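Local coordinates for protein tapirin (Caldicellulosiruptor hydrothermalis, PDB 6N2C) that binds cellulose, probably through its zinc-containing beta-helical C-terminal domain, and probably helps the thermophilic bacterium adhere to plant biomass, at residues F241-V247 with N262-L268; I471-K475 with L486-G490; L389-V395 with R412-E418; C295-D299 with Y315-N320. All blocks are in the same frame, centred on the assembly; numbering follows the deposited sequence. Where two conformers were deposited one is given.

Contact 1: residues F241-V247 with N262-L268; sequences FGGNNKV and NGNNNRL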
# COMPACT_ATOMS: atom_id res chain seq x y z
N PHE A 241 -7.01 -6.77 -3.38
CA PHE A 241 -6.40 -8.06 -3.67
C PHE A 241 -7.50 -9.13 -3.85
O PHE A 241 -8.60 -8.99 -3.28
CB PHE A 241 -5.49 -8.56 -2.54
CG PHE A 241 -4.16 -7.85 -2.42
CD1 PHE A 241 -4.06 -6.61 -1.84
CD2 PHE A 241 -3.05 -8.41 -2.88
CE1 PHE A 241 -2.88 -5.92 -1.78
CE2 PHE A 241 -1.85 -7.76 -2.76
CZ PHE A 241 -1.74 -6.50 -2.27
N GLY A 242 -7.21 -10.19 -4.60
CA GLY A 242 -8.18 -11.27 -4.84
C GLY A 242 -7.89 -12.62 -4.24
O GLY A 242 -8.81 -13.45 -4.04
N GLY A 243 -6.64 -12.84 -3.91
CA GLY A 243 -6.16 -14.09 -3.32
C GLY A 243 -4.95 -14.69 -3.96
O GLY A 243 -4.88 -14.75 -5.19
N ASN A 244 -3.97 -15.07 -3.13
CA ASN A 244 -2.73 -15.62 -3.61
C ASN A 244 -1.97 -14.67 -4.60
O ASN A 244 -1.17 -15.14 -5.43
CB ASN A 244 -2.94 -16.98 -4.23
CG ASN A 244 -1.69 -17.77 -4.35
OD1 ASN A 244 -0.87 -17.85 -3.43
ND2 ASN A 244 -1.55 -18.41 -5.49
N ASN A 245 -2.20 -13.37 -4.43
CA ASN A 245 -1.54 -12.34 -5.29
C ASN A 245 -0.31 -11.89 -4.58
O ASN A 245 -0.33 -11.64 -3.30
CB ASN A 245 -2.41 -11.14 -5.46
CG ASN A 245 -3.77 -11.45 -6.07
OD1 ASN A 245 -4.76 -10.96 -5.57
ND2 ASN A 245 -3.83 -12.19 -7.18
N LYS A 246 0.78 -11.69 -5.34
CA LYS A 246 2.07 -11.27 -4.77
C LYS A 246 2.51 -9.96 -5.47
O LYS A 246 2.83 -9.99 -6.67
CB LYS A 246 3.13 -12.34 -4.91
CG LYS A 246 2.69 -13.81 -4.63
CD LYS A 246 2.25 -14.09 -3.24
CE LYS A 246 1.78 -15.54 -3.12
NZ LYS A 246 1.69 -15.92 -1.68
N VAL A 247 2.54 -8.87 -4.73
CA VAL A 247 2.71 -7.48 -5.30
C VAL A 247 3.99 -6.95 -4.70
O VAL A 247 4.17 -6.99 -3.48
CB VAL A 247 1.54 -6.60 -4.98
CG1 VAL A 247 1.79 -5.13 -5.42
CG2 VAL A 247 0.29 -7.10 -5.70
N ASN A 262 -8.32 -9.80 0.17
CA ASN A 262 -9.34 -10.86 0.09
C ASN A 262 -8.67 -12.12 -0.35
O ASN A 262 -7.75 -12.09 -1.12
CB ASN A 262 -10.40 -10.57 -0.96
CG ASN A 262 -11.14 -9.31 -0.68
OD1 ASN A 262 -11.98 -9.27 0.22
ND2 ASN A 262 -10.74 -8.19 -1.37
N GLY A 263 -9.22 -13.28 0.10
CA GLY A 263 -8.93 -14.54 -0.53
C GLY A 263 -7.74 -15.28 0.08
O GLY A 263 -7.43 -16.44 -0.26
N ASN A 264 -7.06 -14.61 1.01
CA ASN A 264 -5.93 -15.07 1.69
C ASN A 264 -4.69 -15.28 0.80
O ASN A 264 -4.77 -15.25 -0.44
CB ASN A 264 -6.21 -16.42 2.44
CG ASN A 264 -7.23 -16.30 3.61
OD1 ASN A 264 -7.86 -15.25 3.92
ND2 ASN A 264 -7.34 -17.36 4.28
N ASN A 265 -3.60 -15.56 1.46
CA ASN A 265 -2.33 -15.93 0.86
C ASN A 265 -1.71 -14.79 -0.05
O ASN A 265 -0.91 -15.10 -0.90
CB ASN A 265 -2.45 -17.18 0.04
CG ASN A 265 -2.78 -18.40 0.90
OD1 ASN A 265 -2.02 -18.70 1.78
ND2 ASN A 265 -3.92 -19.05 0.65
N ASN A 266 -2.04 -13.55 0.23
CA ASN A 266 -1.51 -12.42 -0.56
C ASN A 266 -0.25 -11.95 0.10
O ASN A 266 -0.07 -12.08 1.34
CB ASN A 266 -2.51 -11.33 -0.58
CG ASN A 266 -3.85 -11.74 -1.18
OD1 ASN A 266 -3.97 -11.91 -2.39
ND2 ASN A 266 -4.86 -11.84 -0.35
N ARG A 267 0.59 -11.21 -0.69
CA ARG A 267 1.81 -10.64 -0.15
C ARG A 267 1.98 -9.26 -0.82
O ARG A 267 1.80 -9.16 -2.04
CB ARG A 267 2.99 -11.51 -0.50
CG ARG A 267 4.29 -11.01 0.12
CD ARG A 267 5.48 -12.02 -0.07
NE ARG A 267 6.70 -11.58 0.58
CZ ARG A 267 7.65 -10.78 0.07
NH1 ARG A 267 7.64 -10.29 -1.19
NH2 ARG A 267 8.70 -10.45 0.86
N LEU A 268 2.26 -8.29 0.00
CA LEU A 268 2.59 -6.91 -0.46
C LEU A 268 3.93 -6.57 0.11
O LEU A 268 4.08 -6.42 1.33
CB LEU A 268 1.55 -5.94 0.05
CG LEU A 268 1.65 -4.45 -0.33
CD1 LEU A 268 1.88 -4.33 -1.81
CD2 LEU A 268 0.42 -3.74 0.13
O HOH W 1 5.22 -9.96 -2.92
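Asn-266 reaches under the turn of residues 241-245 with its carboxamide: OD1 accepts the backbone N-H of Asn-245 at 3.1 Å from Asn-245 N to Asn-266 OD1, with the donor tilted 32° from the carbonyl plane. The other branch serves its own turn, ND2 donating to the backbone O of Asn-262. Asn-245 lies alongside and points the same way, and its OD1 takes two amides of its own turn, Gly-242 N at 2.7 Å from Asn-245 OD1 and Gly-243 N from above the carbonyl plane. The CB-CD2 side of Phe-241 slides past Asn-266 in the opposite sense, CD2 lying 3.7 Å from Asn-266 OD1, while its CZ meets CB of Leu-268. At the outer edge Asn-262 ND2 donates to Phe-241 O over 3.0 Å, the oxygen lying in its amide plane. Lys-246 bends at chi2 (-65°), its CD crossing over CB of Arg-267, so that NZ bonds Asn-265 O at 2.8 Å. The turns run into parallel strands, where Arg-267 N bonds Asn-245 O and Val-247 N bonds Arg-267 O; Val-247 CG1 packs on Leu-268 CD1 at 3.7 Å. Partners on the flanking coils fix the ladder: Asn-245 ND2 reaches Arg-216 O and Asp-218, and Asn-266 N bonds Asp-286. Arg-267 pairs with Glu-269 within its own strand. Asparagine ladders, side chains aligned in successive turns, are familiar in parallel beta-helices. Here the amides supply partners to backbone N-H and C=O groups of both turns, and the buried Asn-245 and Asn-266 are satisfied in return.

Contact 2: residues I471-K475 with L486-G490; sequences IVEDK and LVSTG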
# COMPACT_ATOMS: atom_id res chain seq x y z
N ILE A 471 -6.49 14.54 -27.08
CA ILE A 471 -6.60 13.69 -28.24
C ILE A 471 -7.86 14.17 -29.00
O ILE A 471 -8.97 13.87 -28.58
CB ILE A 471 -6.77 12.21 -27.88
CG1 ILE A 471 -5.59 11.67 -27.07
CG2 ILE A 471 -6.99 11.39 -29.09
CD1 ILE A 471 -5.91 10.39 -26.40
N VAL A 472 -7.64 14.92 -30.11
CA VAL A 472 -8.75 15.46 -30.94
C VAL A 472 -8.77 14.81 -32.31
O VAL A 472 -9.65 15.11 -33.11
CB VAL A 472 -8.69 17.01 -31.00
CG1 VAL A 472 -8.77 17.55 -29.60
CG2 VAL A 472 -7.43 17.51 -31.70
N GLU A 473 -7.78 13.96 -32.61
CA GLU A 473 -7.67 13.22 -33.87
C GLU A 473 -7.18 11.83 -33.56
O GLU A 473 -6.47 11.62 -32.56
CB GLU A 473 -6.67 13.92 -34.84
CG GLU A 473 -5.16 13.69 -34.64
CD GLU A 473 -4.28 14.27 -35.77
OE1 GLU A 473 -4.86 14.94 -36.70
OE2 GLU A 473 -3.02 14.07 -35.75
N ASP A 474 -7.52 10.88 -34.42
CA ASP A 474 -6.89 9.59 -34.34
C ASP A 474 -5.51 9.60 -35.03
O ASP A 474 -5.29 10.35 -36.04
CB ASP A 474 -7.73 8.52 -35.05
CG ASP A 474 -9.06 8.26 -34.38
OD1 ASP A 474 -9.29 8.66 -33.20
OD2 ASP A 474 -9.89 7.60 -35.02
N LYS A 475 -4.55 8.80 -34.51
CA LYS A 475 -3.23 8.68 -35.17
C LYS A 475 -2.98 7.19 -35.19
O LYS A 475 -2.74 6.57 -34.13
CB LYS A 475 -2.20 9.45 -34.43
CG LYS A 475 -0.78 9.49 -34.98
CD LYS A 475 -0.75 10.19 -36.35
CE LYS A 475 0.67 10.50 -36.71
NZ LYS A 475 0.66 11.04 -38.10
N LEU A 486 -1.66 3.07 -31.47
CA LEU A 486 -2.94 3.68 -31.71
C LEU A 486 -3.13 4.80 -30.71
O LEU A 486 -3.03 4.59 -29.48
CB LEU A 486 -4.05 2.61 -31.60
CG LEU A 486 -5.50 3.11 -31.56
CD1 LEU A 486 -5.82 3.77 -32.89
CD2 LEU A 486 -6.51 2.07 -31.09
N VAL A 487 -3.46 6.01 -31.26
CA VAL A 487 -3.89 7.16 -30.50
C VAL A 487 -5.34 7.35 -30.98
O VAL A 487 -5.52 7.59 -32.17
CB VAL A 487 -3.07 8.45 -30.68
CG1 VAL A 487 -3.46 9.50 -29.64
CG2 VAL A 487 -1.54 8.17 -30.50
N SER A 488 -6.30 7.17 -30.03
CA SER A 488 -7.70 7.06 -30.39
C SER A 488 -8.56 8.05 -29.66
O SER A 488 -8.43 8.19 -28.46
CB SER A 488 -8.19 5.67 -30.14
OG SER A 488 -9.57 5.52 -30.59
N THR A 489 -9.50 8.68 -30.41
CA THR A 489 -10.52 9.54 -29.82
C THR A 489 -11.60 8.65 -29.21
O THR A 489 -12.43 9.16 -28.42
CB THR A 489 -11.19 10.49 -30.84
OG1 THR A 489 -11.73 9.69 -31.88
CG2 THR A 489 -10.24 11.49 -31.42
N GLY A 490 -11.65 7.36 -29.52
CA GLY A 490 -12.68 6.49 -29.03
C GLY A 490 -13.98 6.52 -29.86
O GLY A 490 -14.93 5.89 -29.50
O HOH W 2 -11.79 6.53 -32.72
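Asp-474 OD1 receives two bonds from Thr-489: the backbone N at 2.8 Å from Asp-474 OD1, nearly straight at 168°, and the hydroxyl OG1 at 3.0 Å from the same oxygen, on its syn side and 27° out of the carboxylate plane. The threonine can offer both because OG1 sits between its backbone N and carbonyl carbon (chi1 57°), on the same side as the N-H. Were Asp-474 an alanine, the N-H and hydroxyl of Thr-489 would probably lose their shared acceptor, and the turn after the strand would be less firmly held. Beside this pair, Lys-475 and Val-487 exchange backbone bonds, Lys-475 N to Val-487 O at 2.8 Å and Val-487 N to Lys-475 O at 3.0 Å. Beneath them Ile-471 crosses Val-487, CG1 to CG1 at 4.0 Å, while its CG2 lies 3.6 Å from Ser-488 O; Leu-559 and Leu-563 of helix 557-565 also touch Val-487. Ser-488 OG accepts Gly-490 N, an ST turn that ends the strand, and bonds Asp-495. The Lys-475/Val-487 pair is a single antiparallel hydrogen-bonded bridge, by which an irregular segment covers the edge of the terminal parallel strand 483-488, an arrangement akin to the caps of beta-helices.

Contact 3: residues L389-V395 with R412-E418; sequences LNVKKIV and RVSDKIE
Asn-390 lays its carboxamide over one face of the Arg-412 guanidinium, CG 3.6 Å above the plane and over its centre, with the two planes only 13° apart. The arginine reaches this position by bending at chi2 and chi3, which folds the guanidinium back over its neighbour on the preceding coil. Waters span the rest: one links Asn-390 OD1 to Arg-412 NH2, the latter bond weak, and another is held by Arg-412 NH1. Beneath the stack the strands join in parallel register, with Arg-412 N bonding Leu-389 O at 2.7 Å and Val-391 N bonding Arg-412 O at 3.0 Å. Val-391 and Val-413 point the same way on the other face, their CG2 atoms 4.0 Å apart. The chain then turns a corner, and the backbone ladder follows it: Ser-414 N bonds Val-391 O, and Asp-415 N bonds Lys-392 O at 2.8 Å. Past the corner Lys-393 runs out fully extended alongside Asp-415, its CD 3.5 Å from Asp-415 OD2, and its NZ makes a weak salt bridge to Glu-418 OE1 at 3.2 Å. Glu-418 OE2 bonds Asn-437 on the next coil. Lys-416 curls back so that its NZ grips Asp-415 OD1 at 2.6 Å, and one water joins Asp-415 OD2 to Lys-393 NZ. Ile-394 and Ile-417 pack on the opposite face from these charges. The contact thus divides chemically: valine and isoleucine branches pack on one face, while on the other Lys-393 and Lys-416 are interleaved with Asp-415 and Glu-418, which probably offsets the repulsion between like charges on successive coils.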
# COMPACT_ATOMS: atom_id res chain seq x y z
N LEU A 389 2.00 -9.13 28.66
CA LEU A 389 2.81 -7.95 28.33
C LEU A 389 4.21 -8.22 28.78
O LEU A 389 4.42 -8.63 29.93
CB LEU A 389 2.36 -6.72 29.08
CG LEU A 389 0.98 -6.15 28.94
CD1 LEU A 389 0.94 -4.85 29.73
CD2 LEU A 389 0.76 -5.91 27.44
N ASN A 390 5.16 -8.06 27.88
CA ASN A 390 6.57 -8.21 28.18
C ASN A 390 7.32 -7.03 27.52
O ASN A 390 7.66 -7.11 26.31
CB ASN A 390 7.02 -9.57 27.66
CG ASN A 390 8.48 -9.82 27.90
OD1 ASN A 390 9.08 -9.23 28.83
ND2 ASN A 390 9.09 -10.61 27.06
N VAL A 391 7.57 -5.97 28.28
CA VAL A 391 8.12 -4.76 27.76
C VAL A 391 9.13 -4.16 28.68
O VAL A 391 9.31 -4.65 29.82
CB VAL A 391 7.03 -3.72 27.46
CG1 VAL A 391 5.96 -4.33 26.59
CG2 VAL A 391 6.33 -3.24 28.74
N LYS A 392 9.81 -3.13 28.21
CA LYS A 392 10.80 -2.47 29.08
C LYS A 392 10.18 -1.36 29.92
O LYS A 392 10.43 -1.29 31.12
CB LYS A 392 11.93 -1.97 28.23
CG LYS A 392 13.06 -1.28 29.01
CD LYS A 392 14.34 -1.17 28.20
CE LYS A 392 14.35 0.06 27.32
NZ LYS A 392 15.54 0.07 26.42
N LYS A 393 9.46 -0.44 29.31
CA LYS A 393 8.86 0.68 30.03
C LYS A 393 7.56 1.11 29.42
O LYS A 393 7.39 1.08 28.20
CB LYS A 393 9.82 1.91 30.07
CG LYS A 393 9.35 3.13 30.84
CD LYS A 393 10.37 4.27 30.79
CE LYS A 393 10.03 5.35 31.79
NZ LYS A 393 11.00 6.50 31.65
N ILE A 394 6.61 1.49 30.27
CA ILE A 394 5.38 2.12 29.80
C ILE A 394 5.31 3.48 30.48
O ILE A 394 5.51 3.62 31.70
CB ILE A 394 4.15 1.29 30.12
CG1 ILE A 394 4.26 -0.12 29.51
CG2 ILE A 394 2.84 1.99 29.78
CD1 ILE A 394 3.15 -1.08 29.90
N VAL A 395 4.95 4.47 29.70
CA VAL A 395 4.69 5.82 30.15
C VAL A 395 3.25 6.10 29.89
O VAL A 395 2.82 6.02 28.75
CB VAL A 395 5.60 6.82 29.38
CG1 VAL A 395 5.26 8.25 29.74
CG2 VAL A 395 7.04 6.55 29.73
N ARG A 412 5.00 -8.33 32.57
CA ARG A 412 6.41 -8.12 32.90
C ARG A 412 6.88 -6.78 32.33
O ARG A 412 6.70 -6.50 31.12
CB ARG A 412 7.28 -9.26 32.36
CG ARG A 412 6.97 -10.64 32.97
CD ARG A 412 6.74 -11.71 31.89
NE ARG A 412 7.98 -12.17 31.21
CZ ARG A 412 8.04 -12.77 30.01
NH1 ARG A 412 6.96 -13.00 29.28
NH2 ARG A 412 9.22 -13.16 29.55
N VAL A 413 7.48 -5.97 33.19
CA VAL A 413 7.97 -4.61 32.81
C VAL A 413 9.30 -4.47 33.51
O VAL A 413 9.36 -4.33 34.75
CB VAL A 413 7.01 -3.47 33.24
CG1 VAL A 413 7.52 -2.11 32.74
CG2 VAL A 413 5.60 -3.71 32.67
N SER A 414 10.37 -4.48 32.73
CA SER A 414 11.70 -4.55 33.33
C SER A 414 12.17 -3.24 33.96
O SER A 414 12.92 -3.24 34.98
CB SER A 414 12.69 -5.11 32.31
OG SER A 414 12.90 -4.20 31.27
N ASP A 415 11.72 -2.10 33.47
CA ASP A 415 12.05 -0.83 34.06
C ASP A 415 10.87 -0.40 34.94
O ASP A 415 10.87 -0.65 36.16
CB ASP A 415 12.40 0.22 33.01
CG ASP A 415 12.65 1.62 33.57
OD1 ASP A 415 12.81 1.84 34.81
OD2 ASP A 415 12.70 2.60 32.77
N LYS A 416 9.85 0.24 34.36
CA LYS A 416 8.75 0.74 35.16
C LYS A 416 7.56 1.09 34.33
O LYS A 416 7.68 1.23 33.08
CB LYS A 416 9.20 1.99 35.98
CG LYS A 416 9.54 3.26 35.14
CD LYS A 416 9.86 4.46 36.00
CE LYS A 416 11.18 4.30 36.74
NZ LYS A 416 12.42 4.19 35.92
N ILE A 417 6.42 1.25 35.01
CA ILE A 417 5.24 1.86 34.44
C ILE A 417 5.20 3.23 35.12
O ILE A 417 4.78 3.36 36.30
CB ILE A 417 3.98 1.06 34.67
CG1 ILE A 417 4.08 -0.34 34.04
CG2 ILE A 417 2.72 1.83 34.23
CD1 ILE A 417 3.00 -1.31 34.49
N GLU A 418 5.58 4.28 34.38
CA GLU A 418 5.60 5.63 34.88
C GLU A 418 4.32 6.30 34.50
O GLU A 418 3.97 6.36 33.31
CB GLU A 418 6.80 6.36 34.27
CG GLU A 418 6.94 7.80 34.78
CD GLU A 418 8.10 8.57 34.21
OE1 GLU A 418 8.73 8.03 33.30
OE2 GLU A 418 8.38 9.73 34.69
O HOH W 3 4.39 -11.72 29.28
O HOH W 4 10.74 -11.36 30.64
O HOH W 5 13.26 5.07 32.88

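Contact 4: residues C295-D299 with Y315-N320; sequences CDTLD and YFNKLN
Asn-320 runs beside Asp-299, pointing the same way: its CB lies 3.4 Å from Asp-299 OD1, CG is 3.5 Å from that oxygen, and ND2 donates to it over 2.7 Å at 170°, nearly along the C-O axis. With carboxylate and amide planes 24° apart, the pair is almost coplanar, and Asn-320 OD1 accepts Lys-318 NZ at 2.8 Å. A leucine in place of Asn-320 would probably leave Asp-299 OD1 without this amide donor and Lys-318 NZ without one of its acceptors. Lys-318 NZ also pairs with Glu-340 one coil further on. A second amide-carboxylate bond forms at the corner, Asn-317 ND2 meeting the anti side of Asp-296 OD1 at 2.9 Å. Asp-296 O takes both Asn-317 N and Lys-318 N. Just before the strands, Cys-295 SG meets Phe-316 CB. On the inner face Leu-298 CD2 packs on Leu-319 CD1 at 3.9 Å. Leu-298 N to Lys-318 O and Asn-320 N to Leu-298 O complete the parallel ladder, whose strand axes lie 4.7 Å apart. Strands 297-300 and 318-321 are adjacent rungs, flanked by 279-281 and 338-341, with Met-326 of strand 326-328 touching both leucines.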
# COMPACT_ATOMS: atom_id res chain seq x y z
N CYS A 295 -1.36 5.17 7.23
CA CYS A 295 -2.71 4.83 6.84
C CYS A 295 -3.68 5.42 7.82
O CYS A 295 -3.26 5.89 8.87
CB CYS A 295 -2.94 3.30 6.61
SG CYS A 295 -2.77 2.40 8.21
N ASP A 296 -4.97 5.44 7.52
CA ASP A 296 -5.91 5.83 8.55
C ASP A 296 -6.02 4.70 9.60
O ASP A 296 -5.87 4.94 10.81
CB ASP A 296 -7.26 6.13 8.01
CG ASP A 296 -8.30 6.40 9.07
OD1 ASP A 296 -8.22 7.37 9.82
OD2 ASP A 296 -9.23 5.57 9.15
N THR A 297 -6.35 3.53 9.13
CA THR A 297 -6.62 2.41 9.97
C THR A 297 -5.85 1.24 9.40
O THR A 297 -5.89 0.95 8.21
CB THR A 297 -8.09 2.07 10.00
OG1 THR A 297 -8.85 3.09 10.65
CG2 THR A 297 -8.37 0.73 10.71
N LEU A 298 -5.12 0.52 10.24
CA LEU A 298 -4.52 -0.77 9.88
C LEU A 298 -5.20 -1.93 10.67
O LEU A 298 -5.13 -1.92 11.88
CB LEU A 298 -3.01 -0.78 10.16
CG LEU A 298 -2.24 -2.10 9.92
CD1 LEU A 298 -2.50 -2.65 8.54
CD2 LEU A 298 -0.75 -1.89 10.16
N ASP A 299 -5.91 -2.79 9.93
CA ASP A 299 -6.73 -3.92 10.50
C ASP A 299 -6.02 -5.23 10.30
O ASP A 299 -5.84 -5.69 9.15
CB ASP A 299 -8.15 -3.91 9.88
CG ASP A 299 -9.10 -2.94 10.56
OD1 ASP A 299 -8.90 -2.55 11.70
OD2 ASP A 299 -10.12 -2.59 9.93
N TYR A 315 2.44 4.72 10.87
CA TYR A 315 1.81 5.89 11.39
C TYR A 315 0.37 5.74 11.00
O TYR A 315 0.05 5.56 9.83
CB TYR A 315 2.49 7.15 10.80
CG TYR A 315 1.99 8.52 11.08
CD1 TYR A 315 0.86 8.80 11.91
CD2 TYR A 315 2.64 9.67 10.53
CE1 TYR A 315 0.41 10.11 12.08
CE2 TYR A 315 2.17 10.93 10.73
CZ TYR A 315 1.07 11.16 11.48
OH TYR A 315 0.65 12.44 11.70
N PHE A 316 -0.56 5.86 11.97
CA PHE A 316 -1.96 5.47 11.77
C PHE A 316 -2.86 6.21 12.75
O PHE A 316 -2.38 6.70 13.78
CB PHE A 316 -2.18 3.91 12.01
CG PHE A 316 -1.60 3.47 13.33
CD1 PHE A 316 -2.31 3.65 14.51
CD2 PHE A 316 -0.27 3.09 13.38
CE1 PHE A 316 -1.71 3.32 15.73
CE2 PHE A 316 0.32 2.78 14.59
CZ PHE A 316 -0.40 2.89 15.74
N ASN A 317 -4.14 6.32 12.41
CA ASN A 317 -5.10 6.78 13.37
C ASN A 317 -5.60 5.61 14.27
O ASN A 317 -5.98 5.85 15.45
CB ASN A 317 -6.26 7.52 12.69
CG ASN A 317 -5.82 8.84 12.14
OD1 ASN A 317 -5.00 9.54 12.79
ND2 ASN A 317 -6.23 9.16 10.91
N LYS A 318 -5.75 4.43 13.68
CA LYS A 318 -6.22 3.22 14.41
C LYS A 318 -5.43 1.99 13.93
O LYS A 318 -5.21 1.79 12.71
CB LYS A 318 -7.71 2.96 14.28
CG LYS A 318 -8.20 1.83 15.17
CD LYS A 318 -8.11 2.17 16.67
CE LYS A 318 -8.20 0.97 17.59
NZ LYS A 318 -9.65 0.48 17.59
N LEU A 319 -4.93 1.20 14.89
CA LEU A 319 -4.28 -0.06 14.62
C LEU A 319 -5.09 -1.11 15.47
O LEU A 319 -5.15 -0.98 16.68
CB LEU A 319 -2.83 -0.00 15.11
CG LEU A 319 -2.06 -1.31 15.13
CD1 LEU A 319 -2.08 -2.06 13.80
CD2 LEU A 319 -0.69 -1.09 15.62
N ASN A 320 -5.70 -2.06 14.81
CA ASN A 320 -6.42 -3.19 15.44
C ASN A 320 -5.64 -4.43 15.19
O ASN A 320 -5.45 -4.83 14.03
CB ASN A 320 -7.82 -3.32 14.82
CG ASN A 320 -8.70 -2.21 15.20
OD1 ASN A 320 -8.79 -1.90 16.40
ND2 ASN A 320 -9.34 -1.53 14.20

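Contacts 1, 4, 3 and 2 follow one another along the chain in that order. The first three each join successive coils of a right-handed parallel beta-helix, but on different faces: contact 1 and the first half of contact 3 share the face of strands 246-249 and 411-413, and contact 4 lies on that of 297-300. Contact 4 is centred about 20 Å from contact 1 and 24 Å from contact 3. Contact 2 and the second half of contact 3 lie on one face, near its two ends, about 66 Å apart between centres. Strand 483-488 of contact 2 belongs to later coils that stack back on the first one, extending the solenoid at its early end.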